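Local coordinates for protein sorbitol-6-phosphate dehydrogenase (Erwinia amylovora CFBP1430, PDB 5O3Z) that catalyses the NAD-dependent oxidation of sorbitol 6-phosphate to fructose 6-phosphate, as a member of the short-chain dehydrogenase/reductase family, at residues Y60-D65 with R77-T82; S71-A76 with C123-S128; F83-L88 with D134-R139; V90-V95 with I141-K146. All blocks are in the same frame, centred on the assembly; numbering follows the deposited sequence.

How the contacts relate
The four contacts run from the strand that is outermost within this chain to the middle of the Rossmann sheet. Contacts 1 and 2 both use helix 69-83, and their centres lie about 9 Å apart; Phe-62 CB of contact 1 packs 3.3 Å from Leu-75 CD1 of contact 2. Contact 3 joins the loops that lead into strands 88-91 and 139-145, contact 4 the far part of the same two strands; their centres are about 20 Å apart. The centre of contact 4 lies about 3 Å from that of the chain, and the contact probably borders the cofactor and substrate site, as in related dehydrogenases; the others are centred 15 to 18 Å out.

Contact 1 of 4, residues Y60-D65 with R77-T82; sequences YGFKVD and RAVDET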
# COMPACT_ATOMS: atom_id res chain seq x y z
N TYR A 60 0.99 -20.20 -33.97
CA TYR A 60 0.08 -21.37 -33.95
C TYR A 60 -1.05 -21.16 -32.93
O TYR A 60 -0.86 -20.52 -31.87
CB TYR A 60 0.82 -22.65 -33.58
CG TYR A 60 1.72 -23.11 -34.67
CD1 TYR A 60 3.02 -22.57 -34.81
CD2 TYR A 60 1.28 -24.07 -35.62
CE1 TYR A 60 3.87 -22.98 -35.85
CE2 TYR A 60 2.13 -24.47 -36.66
CZ TYR A 60 3.40 -23.93 -36.77
OH TYR A 60 4.20 -24.36 -37.79
N GLY A 61 -2.24 -21.64 -33.29
CA GLY A 61 -3.41 -21.58 -32.42
C GLY A 61 -3.56 -22.88 -31.63
O GLY A 61 -3.34 -23.99 -32.17
N PHE A 62 -3.95 -22.77 -30.36
CA PHE A 62 -4.13 -23.95 -29.47
C PHE A 62 -5.42 -23.78 -28.69
O PHE A 62 -5.81 -22.66 -28.41
CB PHE A 62 -3.02 -24.05 -28.46
CG PHE A 62 -1.67 -24.25 -29.06
CD1 PHE A 62 -0.99 -23.15 -29.60
CD2 PHE A 62 -1.03 -25.47 -29.04
CE1 PHE A 62 0.26 -23.29 -30.12
CE2 PHE A 62 0.22 -25.63 -29.61
CZ PHE A 62 0.88 -24.53 -30.13
N LYS A 63 -6.11 -24.90 -28.41
CA LYS A 63 -7.27 -24.92 -27.55
C LYS A 63 -6.78 -25.07 -26.11
O LYS A 63 -5.89 -25.86 -25.81
CB LYS A 63 -8.18 -26.11 -27.90
CG LYS A 63 -9.65 -25.90 -27.57
CD LYS A 63 -10.04 -26.53 -26.25
CE LYS A 63 -11.55 -26.76 -26.15
NZ LYS A 63 -12.26 -25.59 -25.53
N VAL A 64 -7.36 -24.28 -25.22
CA VAL A 64 -7.15 -24.53 -23.77
C VAL A 64 -8.34 -24.04 -22.92
O VAL A 64 -9.00 -23.05 -23.24
CB VAL A 64 -5.81 -23.97 -23.22
CG1 VAL A 64 -5.82 -22.43 -23.21
CG2 VAL A 64 -5.54 -24.54 -21.83
N ASP A 65 -8.63 -24.83 -21.88
CA ASP A 65 -9.55 -24.47 -20.84
C ASP A 65 -8.63 -24.26 -19.68
O ASP A 65 -8.11 -25.25 -19.11
CB ASP A 65 -10.55 -25.63 -20.56
CG ASP A 65 -11.41 -25.39 -19.33
OD1 ASP A 65 -11.40 -24.28 -18.74
OD2 ASP A 65 -12.16 -26.29 -18.95
N ARG A 77 2.60 -29.12 -23.29
CA ARG A 77 3.25 -30.13 -24.21
C ARG A 77 3.17 -29.68 -25.69
O ARG A 77 4.16 -29.67 -26.37
CB ARG A 77 2.66 -31.55 -24.02
CG ARG A 77 3.24 -32.24 -22.80
CD ARG A 77 2.88 -33.72 -22.64
NE ARG A 77 1.44 -33.91 -22.78
CZ ARG A 77 0.54 -33.86 -21.79
NH1 ARG A 77 0.90 -33.63 -20.51
NH2 ARG A 77 -0.74 -34.05 -22.08
N ALA A 78 2.00 -29.22 -26.11
CA ALA A 78 1.77 -28.77 -27.46
C ALA A 78 2.65 -27.58 -27.87
O ALA A 78 3.25 -27.55 -28.96
CB ALA A 78 0.31 -28.42 -27.64
N VAL A 79 2.75 -26.59 -27.00
CA VAL A 79 3.62 -25.47 -27.28
C VAL A 79 5.07 -25.90 -27.35
O VAL A 79 5.77 -25.43 -28.22
CB VAL A 79 3.45 -24.30 -26.23
CG1 VAL A 79 4.46 -23.20 -26.48
CG2 VAL A 79 2.06 -23.70 -26.29
N ASP A 80 5.53 -26.80 -26.46
CA ASP A 80 6.92 -27.24 -26.45
C ASP A 80 7.20 -28.02 -27.72
O ASP A 80 8.17 -27.74 -28.40
CB ASP A 80 7.20 -28.13 -25.25
CG ASP A 80 8.66 -28.53 -25.12
OD1 ASP A 80 9.60 -27.77 -25.50
OD2 ASP A 80 8.90 -29.57 -24.53
N GLU A 81 6.34 -28.98 -28.05
CA GLU A 81 6.47 -29.73 -29.32
C GLU A 81 6.63 -28.77 -30.49
O GLU A 81 7.53 -28.94 -31.31
CB GLU A 81 5.20 -30.57 -29.64
CG GLU A 81 4.84 -31.71 -28.67
CD GLU A 81 3.33 -32.08 -28.72
OE1 GLU A 81 2.62 -31.78 -29.72
OE2 GLU A 81 2.83 -32.67 -27.74
N THR A 82 5.75 -27.74 -30.55
CA THR A 82 5.68 -26.78 -31.64
C THR A 82 6.86 -25.74 -31.77
O THR A 82 7.46 -25.61 -32.87
CB THR A 82 4.33 -26.06 -31.57
OG1 THR A 82 3.28 -27.03 -31.60
CG2 THR A 82 4.12 -25.05 -32.73
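Phe-62, which loses more surface than any other residue of the contact, lays its ring against the helix segment 77-82, and three side chains meet it from different directions. Val-79 CG2 sits over the middle of one face, 4.2 Å from the centroid of the Phe-62 ring, a CH-pi contact. Ala-78 comes at the ring edge, its CB 3.4 Å from Phe-62 CE2; a methyl group is small enough to let the aromatic edge lie so close to the helix. Thr-82 meets Phe-62 tip to tip, with OG1 3.8 Å from CZ.

Thr-82 CG2 also lies over a face of Tyr-60, displaced toward the rim and 3.4 Å from CD1 of that ring. The first torsion explains the division of labour: CG2 stands anti to the backbone N, while OG1, beside that N (chi1 -55°), turns back to donate a hydrogen bond to Ala-78 O, 2.7 Å away. Thr-82 N also bonds to this oxygen, from the opposite face of its carbonyl plane. Threonine thus suits a helix surface beside aromatic rings, since its hydroxyl is satisfied within the helix while its methyl makes a CH-pi contact with Tyr-60.

This is a beta-alpha unit of the Rossmann fold, strand and helix running nearly antiparallel at 160°. Strand 59-63 is the outermost of the chain's sheet on this side, hydrogen-bonded to strand 32-37, where Ala-34 touches both Phe-62 and Val-79.

Contact 2 of 4, residues S71-A76 with C123-S128; sequences SVEALA and CSREFS
Glu-126, lying against Glu-73 of the neighbouring helix, has its OE2 held by Arg-125 of its own helix. The grip is a salt bridge in which Arg-125 NE donates to Glu-126 OE2 at 2.9 Å, with an N-H...O angle of 156°, and NH2 adds a weak bond. The oxygen lies at the guanidinium edge, in its plane. Glu-126 reaches this position because its chain bends at chi2 (-59°), folding the carboxylate back toward its neighbour. Glu-73 extends beyond CG and brings OE2 to 3.6 Å from Arg-125 NH2, a long salt bridge, while its CG touches Glu-126 OE1 at 3.5 Å. The two carboxylates would be expected to repel each other, an effect that the arginine charge probably offsets. The strongest partner of Arg-125 is Glu-69, which bridges to NH2 and whose carboxylate also comes close to that of Glu-73. NH1 bonds Phe-104 O of a second subunit, so the network reaches a subunit interface.

These are two helices of the Rossmann fold on the same side of the parallel sheet, crossing at -29°. Nearer the sheet the facing surfaces are apolar. Val-72 CG1 packs 3.8 Å from Cys-123 SG, and Ala-76, with only a methyl, allows Glu-126 CB to approach its CB to 4.1 Å.

Ala-76 CB also lies over one face of Phe-127, offset toward the rim. Leu-75 CD2 meets the edge of that ring in its plane, 3.9 Å from CZ, the two side chains crossing at about a right angle. Leu-75 and Cys-123 continue inward onto Ile-12, and Phe-127 onto Val-10, both of strand 8-12.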
# COMPACT_ATOMS: atom_id res chain seq x y z
N SER A 71 -6.14 -30.10 -19.62
CA SER A 71 -6.08 -29.21 -20.75
C SER A 71 -4.88 -28.24 -20.70
O SER A 71 -4.17 -28.02 -21.71
CB SER A 71 -7.44 -28.49 -20.84
OG SER A 71 -7.41 -27.47 -21.80
N VAL A 72 -4.55 -27.68 -19.52
CA VAL A 72 -3.32 -26.86 -19.40
C VAL A 72 -2.05 -27.67 -19.59
O VAL A 72 -1.11 -27.24 -20.26
CB VAL A 72 -3.27 -26.07 -18.02
CG1 VAL A 72 -2.04 -25.17 -17.95
CG2 VAL A 72 -4.56 -25.27 -17.85
N GLU A 73 -1.97 -28.86 -18.98
CA GLU A 73 -0.76 -29.62 -19.09
C GLU A 73 -0.54 -30.04 -20.55
O GLU A 73 0.57 -30.06 -20.99
CB GLU A 73 -0.78 -30.83 -18.18
CG GLU A 73 -0.64 -30.48 -16.72
CD GLU A 73 -1.10 -31.62 -15.83
OE1 GLU A 73 -1.74 -32.57 -16.37
OE2 GLU A 73 -0.78 -31.57 -14.63
N ALA A 74 -1.62 -30.26 -21.30
CA ALA A 74 -1.47 -30.65 -22.71
C ALA A 74 -1.05 -29.45 -23.55
O ALA A 74 -0.27 -29.59 -24.53
CB ALA A 74 -2.75 -31.29 -23.28
N LEU A 75 -1.56 -28.26 -23.20
CA LEU A 75 -1.18 -27.03 -23.91
C LEU A 75 0.28 -26.81 -23.82
O LEU A 75 0.95 -26.55 -24.82
CB LEU A 75 -1.94 -25.81 -23.38
CG LEU A 75 -1.58 -24.43 -23.96
CD1 LEU A 75 -2.21 -24.25 -25.32
CD2 LEU A 75 -1.98 -23.33 -22.99
N ALA A 76 0.85 -27.01 -22.62
CA ALA A 76 2.28 -26.88 -22.45
C ALA A 76 3.04 -27.87 -23.28
O ALA A 76 4.06 -27.53 -23.92
CB ALA A 76 2.68 -27.00 -21.01
N CYS A 123 -1.41 -22.31 -15.41
CA CYS A 123 -0.53 -21.75 -16.45
C CYS A 123 0.82 -21.34 -15.99
O CYS A 123 1.82 -21.66 -16.64
CB CYS A 123 -1.25 -20.66 -17.26
SG CYS A 123 -2.69 -21.40 -18.11
N SER A 124 0.93 -20.68 -14.83
CA SER A 124 2.25 -20.33 -14.30
C SER A 124 3.12 -21.55 -13.92
O SER A 124 4.38 -21.61 -14.17
CB SER A 124 2.02 -19.44 -13.06
OG SER A 124 1.39 -18.25 -13.49
N ARG A 125 2.44 -22.51 -13.29
CA ARG A 125 3.08 -23.76 -12.92
C ARG A 125 3.72 -24.45 -14.11
O ARG A 125 4.90 -24.80 -14.05
CB ARG A 125 2.10 -24.76 -12.26
CG ARG A 125 2.86 -25.94 -11.63
CD ARG A 125 1.96 -26.85 -10.83
NE ARG A 125 1.04 -27.59 -11.70
CZ ARG A 125 -0.01 -28.28 -11.28
NH1 ARG A 125 -0.36 -28.29 -9.97
NH2 ARG A 125 -0.75 -28.93 -12.16
N GLU A 126 2.93 -24.70 -15.13
CA GLU A 126 3.37 -25.54 -16.26
C GLU A 126 4.36 -24.87 -17.18
O GLU A 126 5.31 -25.53 -17.67
CB GLU A 126 2.18 -26.06 -17.08
CG GLU A 126 1.19 -26.88 -16.27
CD GLU A 126 1.84 -28.11 -15.63
OE1 GLU A 126 2.50 -28.86 -16.38
OE2 GLU A 126 1.75 -28.35 -14.40
N PHE A 127 4.22 -23.56 -17.37
CA PHE A 127 5.19 -22.85 -18.17
C PHE A 127 6.41 -22.44 -17.47
O PHE A 127 7.45 -22.46 -18.08
CB PHE A 127 4.54 -21.73 -18.87
CG PHE A 127 3.59 -22.19 -19.91
CD1 PHE A 127 4.08 -22.67 -21.14
CD2 PHE A 127 2.25 -22.23 -19.65
CE1 PHE A 127 3.15 -23.09 -22.12
CE2 PHE A 127 1.33 -22.66 -20.61
CZ PHE A 127 1.79 -23.09 -21.84
N SER A 128 6.35 -22.12 -16.17
CA SER A 128 7.60 -22.04 -15.40
C SER A 128 8.48 -23.27 -15.46
O SER A 128 9.73 -23.14 -15.48
CB SER A 128 7.38 -21.70 -13.91
OG SER A 128 6.60 -22.62 -13.18

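Contact 3 of 4, residues F83-L88 with D134-R139; sequences FGRADL and DGIKGR
Asp-87 O and Arg-139 N join two chain segments just where neighbouring parallel strands of the Rossmann sheet begin, through a hydrogen bond of 2.9 Å. Each segment comes off a helix: Gly-84 follows helix 69-83, and Gly-135, with positive phi, is the C-prime residue of the Schellman motif ending helix 106-133.

The strand end is tightly packed. Gly-138 CA comes to 3.2 Å from Asp-87 O; a side chain on Gly-138 would point toward the other segment and crowd this oxygen, so glycine suits the place. Beyond it, Leu-88 and Arg-139 form a parallel bridge, and Leu-88 CD1 lies 3.6 Å from Arg-139 CB. The Arg-139 guanidinium turns from the contact, NH2 bonding Ser-243 O and NH1 bonding Gly-138 O.

Ile-136 belongs to the tight part too. The branched side chain lays CD1 and CG1 against Arg-85 NH2, CD1 at 3.5 Å, and CG2 3.3 Å from Asp-87 OD1, the two polar atoms that form a salt bridge whose hydrogen bond is weak. It crosses the side chains of Arg-85 and Asp-87 at about a right angle. Asp-87 OD2 is held by Val-8 N.

At the exposed end, near Gly-84, the segments separate and a water takes over. Ala-86 N donates to this water at 2.7 Å, and the same water lies 3.1 Å from Asp-134 OD2.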
# COMPACT_ATOMS: atom_id res chain seq x y z
N PHE A 83 7.18 -24.99 -30.71
CA PHE A 83 8.26 -24.01 -30.72
C PHE A 83 9.50 -24.45 -30.02
O PHE A 83 10.49 -23.81 -30.13
CB PHE A 83 7.84 -22.66 -30.11
CG PHE A 83 6.63 -22.05 -30.75
CD1 PHE A 83 6.73 -21.33 -31.93
CD2 PHE A 83 5.38 -22.21 -30.18
CE1 PHE A 83 5.62 -20.74 -32.51
CE2 PHE A 83 4.25 -21.65 -30.78
CZ PHE A 83 4.38 -20.90 -31.93
N GLY A 84 9.46 -25.53 -29.25
CA GLY A 84 10.64 -25.99 -28.49
C GLY A 84 11.10 -25.15 -27.29
O GLY A 84 12.10 -25.46 -26.68
N ARG A 85 10.37 -24.09 -26.96
CA ARG A 85 10.69 -23.27 -25.77
C ARG A 85 9.51 -22.36 -25.44
O ARG A 85 8.52 -22.27 -26.18
CB ARG A 85 11.91 -22.42 -26.07
CG ARG A 85 11.66 -21.55 -27.31
CD ARG A 85 12.84 -20.74 -27.67
NE ARG A 85 13.32 -20.03 -26.50
CZ ARG A 85 14.50 -19.47 -26.40
NH1 ARG A 85 15.34 -19.47 -27.43
NH2 ARG A 85 14.84 -18.87 -25.27
N ALA A 86 9.62 -21.68 -24.29
CA ALA A 86 8.64 -20.66 -23.89
C ALA A 86 9.35 -19.61 -23.02
O ALA A 86 10.16 -19.95 -22.14
CB ALA A 86 7.50 -21.27 -23.13
N ASP A 87 9.14 -18.35 -23.38
CA ASP A 87 9.90 -17.20 -22.81
C ASP A 87 9.03 -16.22 -21.98
O ASP A 87 9.51 -15.66 -20.99
CB ASP A 87 10.61 -16.44 -23.93
CG ASP A 87 11.67 -17.29 -24.63
OD1 ASP A 87 12.83 -17.33 -24.13
OD2 ASP A 87 11.31 -17.98 -25.60
N LEU A 88 7.79 -16.05 -22.42
CA LEU A 88 6.80 -15.13 -21.87
C LEU A 88 5.47 -15.85 -21.76
O LEU A 88 4.93 -16.31 -22.81
CB LEU A 88 6.64 -13.92 -22.77
CG LEU A 88 5.48 -12.95 -22.46
CD1 LEU A 88 5.70 -12.37 -21.09
CD2 LEU A 88 5.40 -11.82 -23.49
N ASP A 134 14.80 -25.39 -19.62
CA ASP A 134 15.66 -24.83 -20.67
C ASP A 134 16.53 -23.67 -20.25
O ASP A 134 17.07 -23.00 -21.11
CB ASP A 134 14.80 -24.32 -21.83
CG ASP A 134 14.19 -25.45 -22.65
OD1 ASP A 134 14.63 -26.59 -22.38
OD2 ASP A 134 13.31 -25.19 -23.53
N GLY A 135 16.64 -23.39 -18.97
CA GLY A 135 17.44 -22.22 -18.51
C GLY A 135 17.08 -20.81 -18.99
O GLY A 135 17.96 -19.98 -19.17
N ILE A 136 15.81 -20.53 -19.22
CA ILE A 136 15.34 -19.27 -19.77
C ILE A 136 15.02 -18.27 -18.59
O ILE A 136 14.44 -18.66 -17.54
CB ILE A 136 14.10 -19.51 -20.68
CG1 ILE A 136 14.56 -20.19 -21.97
CG2 ILE A 136 13.42 -18.22 -21.05
CD1 ILE A 136 13.47 -20.89 -22.73
N LYS A 137 15.41 -17.01 -18.77
CA LYS A 137 15.15 -15.98 -17.80
C LYS A 137 13.87 -15.39 -18.25
O LYS A 137 13.84 -14.34 -18.92
CB LYS A 137 16.21 -14.91 -17.83
CG LYS A 137 17.59 -15.37 -17.42
CD LYS A 137 18.57 -14.28 -17.88
CE LYS A 137 20.00 -14.76 -17.92
NZ LYS A 137 20.34 -15.59 -16.73
N GLY A 138 12.79 -16.08 -17.89
CA GLY A 138 11.48 -15.84 -18.50
C GLY A 138 10.68 -14.74 -17.81
O GLY A 138 11.14 -14.13 -16.90
N ARG A 139 9.50 -14.47 -18.36
CA ARG A 139 8.56 -13.50 -17.89
C ARG A 139 7.16 -14.13 -17.76
O ARG A 139 6.74 -14.95 -18.60
CB ARG A 139 8.50 -12.44 -18.90
CG ARG A 139 9.84 -11.79 -19.15
CD ARG A 139 10.23 -10.94 -17.99
NE ARG A 139 11.39 -10.14 -18.17
CZ ARG A 139 12.62 -10.43 -17.76
NH1 ARG A 139 12.92 -11.60 -17.21
NH2 ARG A 139 13.60 -9.51 -17.94
O HOH W 1 11.09 -23.23 -22.70

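Contact 4 of 4, residues V90-V95 with I141-K146; sequences VYSAGV and IQINSK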
# COMPACT_ATOMS: atom_id res chain seq x y z
N VAL A 90 1.61 -14.74 -21.03
CA VAL A 90 0.62 -13.76 -20.77
C VAL A 90 -0.70 -14.43 -20.43
O VAL A 90 -1.28 -15.16 -21.25
CB VAL A 90 0.46 -12.77 -21.94
CG1 VAL A 90 -0.53 -11.68 -21.60
CG2 VAL A 90 1.79 -12.17 -22.29
N TYR A 91 -1.20 -14.15 -19.20
CA TYR A 91 -2.48 -14.68 -18.77
C TYR A 91 -3.53 -13.60 -18.77
O TYR A 91 -3.53 -12.63 -17.93
CB TYR A 91 -2.39 -15.41 -17.40
CG TYR A 91 -3.67 -16.18 -17.04
CD1 TYR A 91 -4.76 -15.57 -16.37
CD2 TYR A 91 -3.79 -17.51 -17.37
CE1 TYR A 91 -5.90 -16.30 -16.07
CE2 TYR A 91 -4.92 -18.22 -17.09
CZ TYR A 91 -5.97 -17.63 -16.47
OH TYR A 91 -7.04 -18.47 -16.22
N SER A 92 -4.41 -13.76 -19.72
CA SER A 92 -5.43 -12.81 -19.96
C SER A 92 -6.80 -13.49 -19.97
O SER A 92 -7.27 -13.98 -20.98
CB SER A 92 -5.09 -12.10 -21.27
OG SER A 92 -6.08 -11.15 -21.53
N ALA A 93 -7.49 -13.46 -18.85
CA ALA A 93 -8.75 -14.13 -18.67
C ALA A 93 -9.56 -13.45 -17.59
O ALA A 93 -9.02 -12.67 -16.77
CB ALA A 93 -8.51 -15.59 -18.31
N GLY A 94 -10.87 -13.65 -17.64
CA GLY A 94 -11.78 -13.32 -16.54
C GLY A 94 -12.51 -12.01 -16.72
O GLY A 94 -11.91 -11.02 -17.16
N VAL A 95 -13.80 -12.02 -16.36
CA VAL A 95 -14.73 -10.87 -16.54
C VAL A 95 -15.52 -10.60 -15.24
O VAL A 95 -15.55 -11.44 -14.33
CB VAL A 95 -15.70 -11.05 -17.76
CG1 VAL A 95 -15.04 -11.82 -18.89
CG2 VAL A 95 -17.01 -11.75 -17.38
N ILE A 141 3.35 -12.49 -17.10
CA ILE A 141 2.61 -11.28 -16.90
C ILE A 141 1.17 -11.60 -16.85
O ILE A 141 0.61 -12.12 -17.82
CB ILE A 141 2.90 -10.26 -18.01
CG1 ILE A 141 4.34 -9.73 -17.80
CG2 ILE A 141 1.93 -9.09 -17.95
CD1 ILE A 141 4.93 -9.05 -19.02
N GLN A 142 0.50 -11.23 -15.74
CA GLN A 142 -0.95 -11.35 -15.63
C GLN A 142 -1.74 -10.09 -15.95
O GLN A 142 -1.45 -9.01 -15.42
CB GLN A 142 -1.32 -11.73 -14.18
CG GLN A 142 -2.76 -12.22 -14.01
CD GLN A 142 -3.39 -11.91 -12.61
OE1 GLN A 142 -2.84 -11.13 -11.80
NE2 GLN A 142 -4.60 -12.45 -12.38
N ILE A 143 -2.79 -10.20 -16.70
CA ILE A 143 -3.74 -9.08 -16.88
C ILE A 143 -4.67 -9.04 -15.66
O ILE A 143 -5.34 -10.00 -15.38
CB ILE A 143 -4.55 -9.24 -18.16
CG1 ILE A 143 -3.62 -9.41 -19.39
CG2 ILE A 143 -5.46 -8.06 -18.34
CD1 ILE A 143 -2.40 -8.44 -19.43
N ASN A 144 -4.64 -7.92 -14.91
CA ASN A 144 -5.39 -7.77 -13.70
C ASN A 144 -6.14 -6.45 -13.93
O ASN A 144 -6.34 -6.03 -15.10
CB ASN A 144 -4.40 -7.87 -12.51
CG ASN A 144 -5.09 -8.18 -11.16
OD1 ASN A 144 -6.04 -7.50 -10.74
ND2 ASN A 144 -4.58 -9.18 -10.50
N SER A 145 -6.50 -5.77 -12.85
CA SER A 145 -7.54 -4.79 -12.86
C SER A 145 -7.25 -3.85 -11.70
O SER A 145 -6.65 -4.27 -10.70
CB SER A 145 -8.88 -5.45 -12.63
OG SER A 145 -9.97 -4.51 -12.50
N LYS A 146 -7.74 -2.64 -11.78
CA LYS A 146 -7.75 -1.79 -10.58
C LYS A 146 -8.60 -2.41 -9.45
O LYS A 146 -8.35 -2.18 -8.27
CB LYS A 146 -8.20 -0.39 -10.95
CG LYS A 146 -9.61 -0.28 -11.40
CD LYS A 146 -9.93 1.19 -11.58
CE LYS A 146 -11.15 1.43 -12.43
NZ LYS A 146 -12.36 1.36 -11.57
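Tyr-91 carries both backbone hydrogen bonds of this contact: its N donates to Ile-141 O at 3.0 Å, and its O accepts from Ile-143 N at 2.8 Å. The alternation is that of parallel strands, here strands 88-91 and 139-145 at the middle of the Rossmann sheet. Ile-141 O also receives a CA-H...O contact from Val-90 CA, 3.4 Å away.

Farther along, Ser-92 CB still packs 3.6 Å from Ile-143 CG1. That branch stands beside the backbone N of Ile-143 (chi1 -55°), which turns it toward Ser-92. Serine suits this point because its small side chain lets the isoleucine come so near. Ala-93 and Gly-94 match the Ala-Gly of the family's Asn-Asn-Ala-Gly motif, with Ser-92 in place of the second Asn, and Gly-94 has positive phi.

Several buried polar groups have identifiable partners. Asn-144 ND2 donates to Gln-142 OE1 at 2.9 Å from above the plane of the Gln-142 amide, and that OE1 also bonds to Ser-185 OG. Asn-144 OD1 accepts from Ser-145 N, 2.8 Å away, on a lone pair in the carbonyl plane. An amide suits position 144, where ND2 gives to Lys-162 O as well while OD1 accepts; Gln-142 supplies the acceptor OE1. Weak bonds from Lys-162 NZ reach Ile-143 O and Ala-93 O, so both segments share one lysine.

Val-90 and Ile-141 point to one face of the sheet, toward Leu-238 of helix 231-242; Tyr-91 and Gln-142 point to the other, against helix 106-133, where Tyr-91 OH bonds to Val-115 O.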